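PDB 1XG2: pectinesterase 1 from Solanum lycopersicum, which hydrolyses the methyl esters of cell-wall pectin, releasing methanol and free galacturonate carboxylates, and may prepare fruit cell walls for softening during ripening. Local coordinates for residues N179-Q184 and F215-G220. Sequence-based numbering, arbitrary orientation.
Sequences NMVTAQ and FPTYLG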
ATOM      1  N   ASN A 179      16.272 -12.305  -0.235  1.00 13.02           N
ATOM      2  CA  ASN A 179      15.530 -11.224   0.417  1.00 12.99           C
ATOM      3  C   ASN A 179      15.329 -10.054  -0.543  1.00 12.61           C
ATOM      4  O   ASN A 179      16.212  -9.732  -1.330  1.00 13.15           O
ATOM      5  CB  ASN A 179      16.253 -10.727   1.664  1.00 12.41           C
ATOM      6  CG  ASN A 179      16.273 -11.748   2.776  1.00 12.58           C
ATOM      7  OD1 ASN A 179      15.425 -12.626   2.830  1.00 12.43           O
ATOM      8  ND2 ASN A 179      17.258 -11.634   3.679  1.00 12.73           N
ATOM      9  N   MET A 180      14.154  -9.443  -0.462  1.00 12.78           N
ATOM     10  CA  MET A 180      13.817  -8.242  -1.214  1.00 12.26           C
ATOM     11  C   MET A 180      13.150  -7.287  -0.233  1.00 12.11           C
ATOM     12  O   MET A 180      12.055  -7.576   0.270  1.00 12.18           O
ATOM     13  CB  MET A 180      12.833  -8.546  -2.347  1.00 12.53           C
ATOM     14  CG  MET A 180      13.172  -9.739  -3.184  1.00 12.65           C
ATOM     15  SD  MET A 180      14.426  -9.315  -4.382  1.00 14.72           S
ATOM     16  CE  MET A 180      15.044 -10.953  -4.766  1.00 15.89           C
ATOM     17  N   VAL A 181      13.796  -6.156   0.021  1.00 11.34           N
ATOM     18  CA  VAL A 181      13.251  -5.134   0.929  1.00 11.30           C
ATOM     19  C   VAL A 181      11.918  -4.626   0.418  1.00 11.08           C
ATOM     20  O   VAL A 181      10.965  -4.525   1.188  1.00 11.67           O
ATOM     21  CB  VAL A 181      14.206  -3.949   1.119  1.00 10.45           C
ATOM     22  CG1 VAL A 181      13.599  -2.894   2.063  1.00 10.35           C
ATOM     23  CG2 VAL A 181      15.546  -4.432   1.683  1.00 10.56           C
ATOM     24  N   THR A 182      11.850  -4.335  -0.879  1.00 11.16           N
ATOM     25  CA  THR A 182      10.594  -3.870  -1.502  1.00 11.40           C
ATOM     26  C   THR A 182      10.140  -4.741  -2.664  1.00 10.78           C
ATOM     27  O   THR A 182      10.943  -5.380  -3.335  1.00 11.41           O
ATOM     28  CB  THR A 182      10.686  -2.413  -1.996  1.00 11.19           C
ATOM     29  OG1 THR A 182      11.665  -2.292  -3.043  1.00 11.12           O
ATOM     30  CG2 THR A 182      11.155  -1.486  -0.897  1.00 11.12           C
ATOM     31  N   ALA A 183       8.831  -4.768  -2.869  1.00 10.75           N
ATOM     32  CA  ALA A 183       8.216  -5.281  -4.085  1.00 10.36           C
ATOM     33  C   ALA A 183       7.073  -4.325  -4.406  1.00  9.89           C
ATOM     34  O   ALA A 183       5.917  -4.559  -4.058  1.00  9.51           O
ATOM     35  CB  ALA A 183       7.706  -6.690  -3.882  1.00 10.76           C
ATOM     36  N   GLN A 184       7.420  -3.213  -5.039  1.00 10.38           N
ATOM     37  CA  GLN A 184       6.466  -2.127  -5.261  1.00  9.60           C
ATOM     38  C   GLN A 184       5.584  -2.503  -6.454  1.00 10.22           C
ATOM     39  O   GLN A 184       6.086  -2.896  -7.489  1.00 11.24           O
ATOM     40  CB  GLN A 184       7.217  -0.818  -5.494  1.00  9.55           C
ATOM     41  CG  GLN A 184       6.442   0.432  -5.077  1.00  9.34           C
ATOM     42  CD  GLN A 184       5.286   0.745  -6.010  1.00  9.82           C
ATOM     43  OE1 GLN A 184       4.229   1.248  -5.575  1.00 12.47           O
ATOM     44  NE2 GLN A 184       5.467   0.447  -7.283  1.00  6.26           N
ATOM     45  N   PHE A 215      22.618 -15.908   1.507  1.00 18.77           N
ATOM     46  CA  PHE A 215      21.284 -15.314   1.351  1.00 18.01           C
ATOM     47  C   PHE A 215      21.436 -13.868   0.936  1.00 17.15           C
ATOM     48  O   PHE A 215      21.737 -13.023   1.770  1.00 17.95           O
ATOM     49  CB  PHE A 215      20.504 -15.372   2.660  1.00 17.13           C
ATOM     50  CG  PHE A 215      20.353 -16.750   3.203  1.00 16.94           C
ATOM     51  CD1 PHE A 215      19.466 -17.640   2.624  1.00 17.30           C
ATOM     52  CD2 PHE A 215      21.106 -17.166   4.295  1.00 16.90           C
ATOM     53  CE1 PHE A 215      19.317 -18.934   3.134  1.00 17.18           C
ATOM     54  CE2 PHE A 215      20.963 -18.456   4.804  1.00 17.33           C
ATOM     55  CZ  PHE A 215      20.074 -19.338   4.223  1.00 16.58           C
ATOM     56  N   PRO A 216      21.227 -13.578  -0.341  1.00 16.31           N
ATOM     57  CA  PRO A 216      21.418 -12.223  -0.840  1.00 15.97           C
ATOM     58  C   PRO A 216      20.221 -11.368  -0.451  1.00 15.08           C
ATOM     59  O   PRO A 216      19.141 -11.910  -0.191  1.00 14.82           O
ATOM     60  CB  PRO A 216      21.458 -12.420  -2.355  1.00 15.98           C
ATOM     61  CG  PRO A 216      20.542 -13.578  -2.576  1.00 16.67           C
ATOM     62  CD  PRO A 216      20.771 -14.488  -1.410  1.00 16.19           C
ATOM     63  N   THR A 217      20.431 -10.061  -0.383  1.00 14.20           N
ATOM     64  CA  THR A 217      19.358  -9.117  -0.116  1.00 13.28           C
ATOM     65  C   THR A 217      19.404  -8.040  -1.177  1.00 12.65           C
ATOM     66  O   THR A 217      20.452  -7.450  -1.422  1.00 13.11           O
ATOM     67  CB  THR A 217      19.529  -8.493   1.278  1.00 13.38           C
ATOM     68  OG1 THR A 217      19.389  -9.500   2.288  1.00 12.11           O
ATOM     69  CG2 THR A 217      18.431  -7.502   1.574  1.00 11.80           C
ATOM     70  N   TYR A 218      18.267  -7.793  -1.810  1.00 12.24           N
ATOM     71  CA  TYR A 218      18.155  -6.733  -2.786  1.00 12.29           C
ATOM     72  C   TYR A 218      17.220  -5.661  -2.247  1.00 11.86           C
ATOM     73  O   TYR A 218      16.373  -5.929  -1.411  1.00 11.45           O
ATOM     74  CB  TYR A 218      17.598  -7.264  -4.099  1.00 12.71           C
ATOM     75  CG  TYR A 218      18.445  -8.346  -4.756  1.00 14.18           C
ATOM     76  CD1 TYR A 218      18.309  -9.670  -4.386  1.00 15.63           C
ATOM     77  CD2 TYR A 218      19.380  -8.029  -5.749  1.00 15.88           C
ATOM     78  CE1 TYR A 218      19.067 -10.669  -4.983  1.00 15.94           C
ATOM     79  CE2 TYR A 218      20.148  -9.028  -6.361  1.00 15.60           C
ATOM     80  CZ  TYR A 218      19.986 -10.343  -5.964  1.00 16.89           C
ATOM     81  OH  TYR A 218      20.721 -11.354  -6.553  1.00 18.76           O
ATOM     82  N   LEU A 219      17.380  -4.451  -2.752  1.00 11.61           N
ATOM     83  CA  LEU A 219      16.520  -3.327  -2.407  1.00 11.76           C
ATOM     84  C   LEU A 219      15.091  -3.515  -2.903  1.00 11.69           C
ATOM     85  O   LEU A 219      14.145  -3.057  -2.263  1.00 12.02           O
ATOM     86  CB  LEU A 219      17.109  -2.026  -2.957  1.00 11.58           C
ATOM     87  CG  LEU A 219      18.453  -1.623  -2.355  1.00 12.09           C
ATOM     88  CD1 LEU A 219      19.073  -0.451  -3.149  1.00 13.35           C
ATOM     89  CD2 LEU A 219      18.317  -1.283  -0.873  1.00 12.46           C
ATOM     90  N   GLY A 220      14.933  -4.165  -4.050  1.00 12.20           N
ATOM     91  CA  GLY A 220      13.614  -4.476  -4.558  1.00 12.16           C
ATOM     92  C   GLY A 220      13.606  -5.311  -5.822  1.00 12.31           C
ATOM     93  O   GLY A 220      14.654  -5.543  -6.442  1.00 12.83           O
TER
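Met180 and Tyr218 lie side by side on one face of two parallel strands, neighbouring rungs of the right-handed beta-helix of pectinesterases, with Tyr218 on the outermost strand of its sheet in this chain. Met180, bent at chi2 (-80°), brings SD to 4.9 Å from the Tyr218 ring centroid, an oblique Met-aromatic contact, and its CE touches Tyr218 CD1 at 3.5 Å. Asn179 O lies at the edge of the same ring, in its plane, while accepting the Tyr218 N-H. The Met180 side chain also borders Asp153, the predicted nucleophile, and Arg221, a probable substrate-binding residue, which puts Met180 beside the predicted active site. On the other face the Asn179 and Thr217 side chains cross obliquely; Asn179 ND2 reaches Thr217 OG1 in a weak hydrogen bond of 3.3 Å and has a firmer partner in Arg171 O. Further along, both chains turn a corner at Val181 and Leu219. Val181 N remains hydrogen-bonded to Tyr218 O at 3.0 Å, and Val181 CG2 touches that same oxygen. Beyond the corner Thr182 turns OG1 between its own N and carbonyl carbon (chi1 64°), beside Gly220 CA, where a side chain would run into it. A valine here, without the hydroxyl, would probably leave Leu219 O less firmly fixed, held by one bent N-H. Leu219 O takes two donors from Thr182: OG1 at 2.7 Å and, approaching from above the carbonyl plane, N at 3.0 Å.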